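Local coordinates for protein beta-phenylalanine aminotransferase (PDB 4AO9) that catalyses the transfer of the amino group of beta-phenylalanine to a keto-acid acceptor, with pyridoxal-5'-phosphate as its cofactor, at residues Leu425-Thr428 / Asp429-Asp433; Ile93-Tyr96 / Thr97-Val100; Glu49-Ala52 / Arg53-Gly57. All coordinates share one frame; numbering follows the deposited sequence.

Contact 1: Leu425-Thr428 / Asp429-Asp433; sequences LPLT and DADID
Thr-428 and Asp-431 grip each other by a reciprocal pair of hydrogen bonds where the chain turns into helix 429-445. In one direction, Asp-431 N donates to Thr-428 OG1 (3.0 Å), so a backbone N-H of the first helical turn, where no earlier turn of helix supplies an acceptor, is met by a side chain. In the other, Thr-428 N donates to Asp-431 OD2 at 3.0 Å, an almost straight bond (176°) that reaches the oxygen from above the carboxylate plane, 39° out of it. The threonine hydroxyl serves because OG1 lies between its own backbone N and carbonyl carbon (chi1 64°), which swings it over the open end of the helix, while CG of Asp-431, anti to the carbonyl carbon, turns the carboxylate back toward the incoming chain. The second oxygen of Asp-431, OD1, is engaged in a salt bridge with Arg-434, one residue beyond the segment, so both carboxylate oxygens have partners.

The carbonyl of Thr-428 starts the regular helical bonding by accepting from Ile-432 N at 3.1 Å, followed by Asp-433 N to Asp-429 O at 2.9 Å. OD1 of Asp-429 forms a salt bridge with Arg-350 of helix 341-365. Near this helix end, the negative carboxylates of Asp-429 and Asp-431 would be expected to interact favourably with the helix dipole.

Leu-427 CD2 lies alongside Asp-431, 3.7 Å from OD2 and nearly as close to CB, while Ile-432, buried, packs its side chain on Leu-354 of helix 341-365. Together, the N-cap threonine and the aspartate three residues later form a classical capping box, here opening the C-terminal helix of the chain.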
loop_
_atom_site.group_PDB
_atom_site.type_symbol
_atom_site.label_atom_id
_atom_site.label_comp_id
_atom_site.label_asym_id
_atom_site.label_seq_id
_atom_site.Cartn_x
_atom_site.Cartn_y
_atom_site.Cartn_z
ATOM N N LEU A 425 -20.503 12.149 -6.172
ATOM C CA LEU A 425 -21.006 13.522 -6.286
ATOM C C LEU A 425 -21.608 13.913 -7.644
ATOM O O LEU A 425 -22.584 14.654 -7.656
ATOM C CB LEU A 425 -19.942 14.536 -5.869
ATOM C CG LEU A 425 -19.473 14.480 -4.416
ATOM C CD1 LEU A 425 -18.224 15.324 -4.243
ATOM C CD2 LEU A 425 -20.573 14.927 -3.444
ATOM N N PRO A 426 -21.037 13.450 -8.781
ATOM C CA PRO A 426 -21.622 13.896 -10.064
ATOM C C PRO A 426 -22.941 13.231 -10.445
ATOM O O PRO A 426 -23.582 13.686 -11.392
ATOM C CB PRO A 426 -20.543 13.558 -11.106
ATOM C CG PRO A 426 -19.300 13.295 -10.318
ATOM C CD PRO A 426 -19.737 12.781 -8.982
ATOM N N LEU A 427 -23.352 12.180 -9.739
ATOM C CA LEU A 427 -24.614 11.515 -10.075
ATOM C C LEU A 427 -25.782 12.471 -9.933
ATOM O O LEU A 427 -25.951 13.110 -8.893
ATOM C CB LEU A 427 -24.876 10.322 -9.172
ATOM C CG LEU A 427 -24.211 8.996 -9.501
ATOM C CD1 LEU A 427 -24.617 8.027 -8.406
ATOM C CD2 LEU A 427 -24.619 8.450 -10.865
ATOM N N THR A 428 -26.599 12.543 -10.978
ATOM C CA THR A 428 -27.754 13.426 -10.977
ATOM C C THR A 428 -28.982 12.715 -10.420
ATOM O O THR A 428 -29.014 11.482 -10.323
ATOM C CB THR A 428 -28.058 13.937 -12.397
ATOM O OG1 THR A 428 -28.431 12.831 -13.231
ATOM C CG2 THR A 428 -26.827 14.637 -12.992
ATOM N N ASP A 429 -29.993 13.497 -10.057
ATOM C CA ASP A 429 -31.277 12.937 -9.651
ATOM C C ASP A 429 -31.895 12.083 -10.772
ATOM O O ASP A 429 -32.532 11.069 -10.489
ATOM C CB ASP A 429 -32.227 14.047 -9.174
ATOM C CG ASP A 429 -31.836 14.607 -7.806
ATOM O OD1 ASP A 429 -31.106 13.920 -7.051
ATOM O OD2 ASP A 429 -32.278 15.731 -7.471
ATOM N N ALA A 430 -31.679 12.479 -12.029
ATOM C CA ALA A 430 -32.099 11.680 -13.190
ATOM C C ALA A 430 -31.382 10.329 -13.305
ATOM O O ALA A 430 -32.010 9.323 -13.638
ATOM C CB ALA A 430 -31.957 12.486 -14.489
ATOM N N ASP A 431 -30.077 10.305 -13.024
ATOM C CA ASP A 431 -29.320 9.050 -12.967
ATOM C C ASP A 431 -29.928 8.121 -11.925
ATOM O O ASP A 431 -30.110 6.928 -12.166
ATOM C CB ASP A 431 -27.854 9.307 -12.579
ATOM C CG ASP A 431 -27.056 10.023 -13.660
ATOM O OD1 ASP A 431 -27.360 9.875 -14.864
ATOM O OD2 ASP A 431 -26.093 10.732 -13.305
ATOM N N ILE A 432 -30.231 8.682 -10.761
ATOM C CA ILE A 432 -30.798 7.910 -9.662
ATOM C C ILE A 432 -32.195 7.380 -10.042
ATOM O O ILE A 432 -32.514 6.221 -9.784
ATOM C CB ILE A 432 -30.766 8.707 -8.343
ATOM C CG1 ILE A 432 -29.296 8.875 -7.893
ATOM C CG2 ILE A 432 -31.615 8.021 -7.282
ATOM C CD1 ILE A 432 -29.089 9.781 -6.689
ATOM N N ASP A 433 -32.995 8.216 -10.705
ATOM C CA ASP A 433 -34.299 7.778 -11.211
ATOM C C ASP A 433 -34.152 6.578 -12.140
ATOM O O ASP A 433 -34.961 5.649 -12.089
ATOM C CB ASP A 433 -35.011 8.909 -11.968
ATOM C CG ASP A 433 -35.579 9.975 -11.050
ATOM O OD1 ASP A 433 -35.796 9.702 -9.850
ATOM O OD2 ASP A 433 -35.821 11.103 -11.543
#

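Contact 2: Ile93-Tyr96 / Thr97-Val100; sequences IAEY and TAGV
Thr-97 and Tyr-96 are joined by a short bond: Thr-97 OG1 donates to Tyr-96 O at 2.6 Å, in the carbonyl plane and on a lone pair. The tight part lies beside it, where Ala-94 O accepts from Gly-99 N (2.9 Å) and, weakly, from Thr-97 N, while Ala-98 N reaches Glu-95 O at 3.0 Å from well above the carbonyl plane. Gly-99 fits because a beta carbon there would press on Ala-94 O and Glu-95 CB. Ala-94, Glu-95 and Tyr-96 all have positive phi and psi, making a left-handed helical turn in the loop between strand 88-91 and helix 106-117 of this class-III aminotransferase. The side chain of Thr-97 comes to about 6 Å from the bound pyridoxal-5'-phosphate and touches Lys-287 of its pocket. A valine in place of Thr-97 would probably leave Tyr-96 O without its hydroxyl donor and the new side chain untied by that bond. Packing is looser between Glu-95 CG and Ala-98 CB, 4.1 Å apart; even this side is buried rather than bathed in solvent, the carboxylate of Glu-95 running on to Arg-61 and to Thr-123 N of the second subunit. Ile-93 CD1 lies over the centre of the Tyr-96 ring, 3.6 Å above its plane.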
loop_
_atom_site.group_PDB
_atom_site.type_symbol
_atom_site.label_atom_id
_atom_site.label_comp_id
_atom_site.label_asym_id
_atom_site.label_seq_id
_atom_site.Cartn_x
_atom_site.Cartn_y
_atom_site.Cartn_z
ATOM N N ILE A 93 -21.000 2.363 -8.875
ATOM C CA ILE A 93 -20.050 1.655 -8.001
ATOM C C ILE A 93 -18.854 2.540 -7.571
ATOM O O ILE A 93 -18.334 2.395 -6.463
ATOM C CB ILE A 93 -19.653 0.259 -8.605
ATOM C CG1 ILE A 93 -18.624 -0.472 -7.737
ATOM C CG2 ILE A 93 -19.151 0.407 -10.034
ATOM C CD1 ILE A 93 -19.093 -0.758 -6.298
ATOM N N ALA A 94 -18.412 3.445 -8.438
ATOM C CA ALA A 94 -17.477 4.513 -8.050
ATOM C C ALA A 94 -16.277 4.039 -7.222
ATOM O O ALA A 94 -16.059 4.497 -6.089
ATOM C CB ALA A 94 -18.244 5.654 -7.337
ATOM N N GLU A 95 -15.518 3.112 -7.809
ATOM C CA GLU A 95 -14.290 2.568 -7.227
ATOM C C GLU A 95 -14.488 2.077 -5.794
ATOM O O GLU A 95 -13.650 2.294 -4.918
ATOM C CB GLU A 95 -13.140 3.571 -7.366
ATOM C CG GLU A 95 -11.744 2.926 -7.355
ATOM C CD GLU A 95 -11.525 1.983 -8.516
ATOM O OE1 GLU A 95 -11.876 0.796 -8.408
ATOM O OE2 GLU A 95 -10.983 2.425 -9.544
ATOM N N TYR A 96 -15.618 1.412 -5.570
ATOM C CA TYR A 96 -15.897 0.775 -4.285
ATOM C C TYR A 96 -15.790 1.783 -3.143
ATOM O O TYR A 96 -15.256 1.483 -2.081
ATOM C CB TYR A 96 -15.007 -0.481 -4.083
ATOM C CG TYR A 96 -15.516 -1.635 -4.929
ATOM C CD1 TYR A 96 -15.212 -1.722 -6.293
ATOM C CD2 TYR A 96 -16.364 -2.594 -4.384
ATOM C CE1 TYR A 96 -15.729 -2.758 -7.085
ATOM C CE2 TYR A 96 -16.868 -3.631 -5.161
ATOM C CZ TYR A 96 -16.549 -3.704 -6.505
ATOM O OH TYR A 96 -17.069 -4.721 -7.267
ATOM N N THR A 97 -16.325 2.980 -3.412
ATOM C CA THR A 97 -16.395 4.154 -2.508
ATOM C C THR A 97 -15.211 5.116 -2.589
ATOM O O THR A 97 -15.311 6.239 -2.104
ATOM C CB THR A 97 -16.698 3.840 -1.007
ATOM O OG1 THR A 97 -15.499 3.409 -0.345
ATOM C CG2 THR A 97 -17.797 2.797 -0.841
ATOM N N ALA A 98 -14.095 4.694 -3.186
ATOM C CA ALA A 98 -12.949 5.598 -3.322
ATOM C C ALA A 98 -13.240 6.749 -4.287
ATOM O O ALA A 98 -12.708 7.850 -4.131
ATOM C CB ALA A 98 -11.687 4.827 -3.756
ATOM N N GLY A 99 -14.100 6.487 -5.275
ATOM C CA GLY A 99 -14.338 7.418 -6.388
ATOM C C GLY A 99 -15.473 8.407 -6.159
ATOM O O GLY A 99 -16.241 8.708 -7.070
ATOM N N VAL A 100 -15.559 8.957 -4.951
ATOM C CA VAL A 100 -16.677 9.834 -4.598
ATOM C C VAL A 100 -16.706 11.116 -5.435
ATOM O O VAL A 100 -17.757 11.757 -5.559
ATOM C CB VAL A 100 -16.709 10.142 -3.067
ATOM C CG1 VAL A 100 -15.654 11.192 -2.669
ATOM C CG2 VAL A 100 -18.113 10.571 -2.629
#

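Contact 3: Glu49-Ala52 / Arg53-Gly57; sequences EAQA and RYMPG
Arg-53 folds back on helix 42-51 and fastens to Ala-50. Its NE donates to Ala-50 O at 2.9 Å in a nearly straight bond (169°) that lies on a lone pair in the carbonyl plane; the oxygen in turn sits at the edge of the guanidinium, close to its plane. Arg-53 N adds a weak hydrogen bond to the same oxygen. A bend in the arginine chain at chi3 (-77°) brings NE round to the carbonyl.

Two further bonds join backbone groups. Gln-51 O takes both donors: Tyr-54 N at 3.0 Å, from above the carbonyl plane, and Met-55 N at 3.2 Å, almost in line with the carbonyl bond. Two bonds on one oxygen thus hold the chain as it leaves the helix. A water extends the network, donating to Ala-52 O (2.8 Å) and accepting from Gly-57 N (2.9 Å), and so bridges Ala-52 to Gly-57, whose backbone has positive phi.

Van der Waals contacts complete the turn. The methyl CE of Met-55 rests against the amide of Gln-51, 3.6 Å from its NE2, while that amide nitrogen is bonded to Ala-58 O. Within 53-57 the neighbours Arg-53 and Tyr-54 pack on each other: Arg-53 CB lies over one face of the Tyr-54 ring, and Tyr-54 OH stands 3.4 Å above the guanidinium plane, over its centre.

Beyond the turn the chain runs on toward strand 72-77, and the second subunit lies against it: Gln-51 packs on Gly-130 and Met-55 on Ala-133, both of helix 129-139 of that subunit, while Pro-56 meets Leu-146 of its strand 145-149.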
loop_
_atom_site.group_PDB
_atom_site.type_symbol
_atom_site.label_atom_id
_atom_site.label_comp_id
_atom_site.label_asym_id
_atom_site.label_seq_id
_atom_site.Cartn_x
_atom_site.Cartn_y
_atom_site.Cartn_z
ATOM N N GLU A 49 -8.433 -11.918 -22.967
ATOM C CA GLU A 49 -7.624 -13.051 -23.393
ATOM C C GLU A 49 -6.146 -12.688 -23.506
ATOM O O GLU A 49 -5.266 -13.486 -23.162
ATOM C CB GLU A 49 -8.147 -13.607 -24.722
ATOM C CG GLU A 49 -9.482 -14.333 -24.581
ATOM C CD GLU A 49 -10.216 -14.591 -25.900
ATOM O OE1 GLU A 49 -9.766 -14.136 -26.977
ATOM O OE2 GLU A 49 -11.270 -15.254 -25.850
ATOM N N ALA A 50 -5.875 -11.480 -23.983
ATOM C CA ALA A 50 -4.500 -11.025 -24.146
ATOM C C ALA A 50 -3.824 -10.811 -22.788
ATOM O O ALA A 50 -2.676 -11.225 -22.563
ATOM C CB ALA A 50 -4.481 -9.746 -24.971
ATOM N N GLN A 51 -4.559 -10.183 -21.880
ATOM C CA GLN A 51 -4.024 -9.800 -20.582
ATOM C C GLN A 51 -3.852 -11.007 -19.655
ATOM O O GLN A 51 -2.999 -10.981 -18.758
ATOM C CB GLN A 51 -4.914 -8.715 -19.983
ATOM C CG GLN A 51 -4.457 -8.116 -18.666
ATOM C CD GLN A 51 -5.160 -6.803 -18.388
ATOM O OE1 GLN A 51 -4.982 -5.828 -19.126
ATOM N NE2 GLN A 51 -5.963 -6.769 -17.340
ATOM N N ALA A 52 -4.636 -12.064 -19.880
ATOM C CA ALA A 52 -4.536 -13.297 -19.081
ATOM C C ALA A 52 -3.183 -14.004 -19.231
ATOM O O ALA A 52 -2.836 -14.882 -18.437
ATOM C CB ALA A 52 -5.695 -14.252 -19.412
ATOM N N ARG A 53 -2.414 -13.621 -20.246
ATOM C CA ARG A 53 -1.071 -14.167 -20.401
ATOM C C ARG A 53 -0.152 -13.737 -19.253
ATOM O O ARG A 53 0.737 -14.494 -18.859
ATOM C CB ARG A 53 -0.457 -13.733 -21.735
ATOM C CG ARG A 53 -1.207 -14.229 -22.959
ATOM C CD ARG A 53 -0.536 -13.733 -24.243
ATOM N NE ARG A 53 -0.824 -12.322 -24.522
ATOM C CZ ARG A 53 -0.340 -11.645 -25.567
ATOM N NH1 ARG A 53 0.446 -12.245 -26.455
ATOM N NH2 ARG A 53 -0.649 -10.366 -25.732
ATOM N N TYR A 54 -0.377 -12.529 -18.732
ATOM C CA TYR A 54 0.598 -11.873 -17.848
ATOM C C TYR A 54 0.131 -11.675 -16.426
ATOM O O TYR A 54 0.947 -11.373 -15.554
ATOM C CB TYR A 54 1.026 -10.527 -18.433
ATOM C CG TYR A 54 1.439 -10.672 -19.862
ATOM C CD1 TYR A 54 2.610 -11.329 -20.186
ATOM C CD2 TYR A 54 0.632 -10.185 -20.889
ATOM C CE1 TYR A 54 2.990 -11.488 -21.510
ATOM C CE2 TYR A 54 1.001 -10.335 -22.212
ATOM C CZ TYR A 54 2.175 -10.989 -22.509
ATOM O OH TYR A 54 2.544 -11.143 -23.832
ATOM N N MET A 55 -1.170 -11.800 -16.206
ATOM C CA MET A 55 -1.719 -11.713 -14.852
ATOM C C MET A 55 -2.719 -12.835 -14.696
ATOM O O MET A 55 -3.431 -13.128 -15.639
ATOM C CB MET A 55 -2.372 -10.349 -14.590
ATOM C CG MET A 55 -1.395 -9.171 -14.691
ATOM S SD MET A 55 -1.935 -7.603 -13.944
ATOM C CE MET A 55 -3.261 -7.165 -15.070
ATOM N N PRO A 56 -2.770 -13.478 -13.516
ATOM C CA PRO A 56 -3.662 -14.641 -13.418
ATOM C C PRO A 56 -5.120 -14.217 -13.573
ATOM O O PRO A 56 -5.594 -13.327 -12.854
ATOM C CB PRO A 56 -3.376 -15.212 -12.021
ATOM C CG PRO A 56 -2.597 -14.178 -11.293
ATOM C CD PRO A 56 -2.024 -13.211 -12.271
ATOM N N GLY A 57 -5.818 -14.819 -14.536
ATOM C CA GLY A 57 -7.178 -14.386 -14.869
ATOM C C GLY A 57 -7.252 -12.943 -15.354
ATOM O O GLY A 57 -8.289 -12.279 -15.194
HETATM O O HOH W 1 -4.207 -16.239 -16.460
#

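From the N terminus, contact 3 comes first and turns the chain out of helix 42-51 toward strand 72-77. Contact 2 follows, closing a turn in the loop between strand 88-91 and helix 106-117, and contact 1 comes last, leading from strand 420-422 into helix 429-445. The three lie in series, none nested in or crossing another. Contacts 1 and 2 nevertheless meet: Leu-425 N lies 2.8 Å from Val-100 O, a probable hydrogen bond that ties the approach to the C-terminal helix to the loop near the cofactor. Contact 3 stands apart, its nearest atoms about 13 Å from contact 2, yet both touch the second subunit.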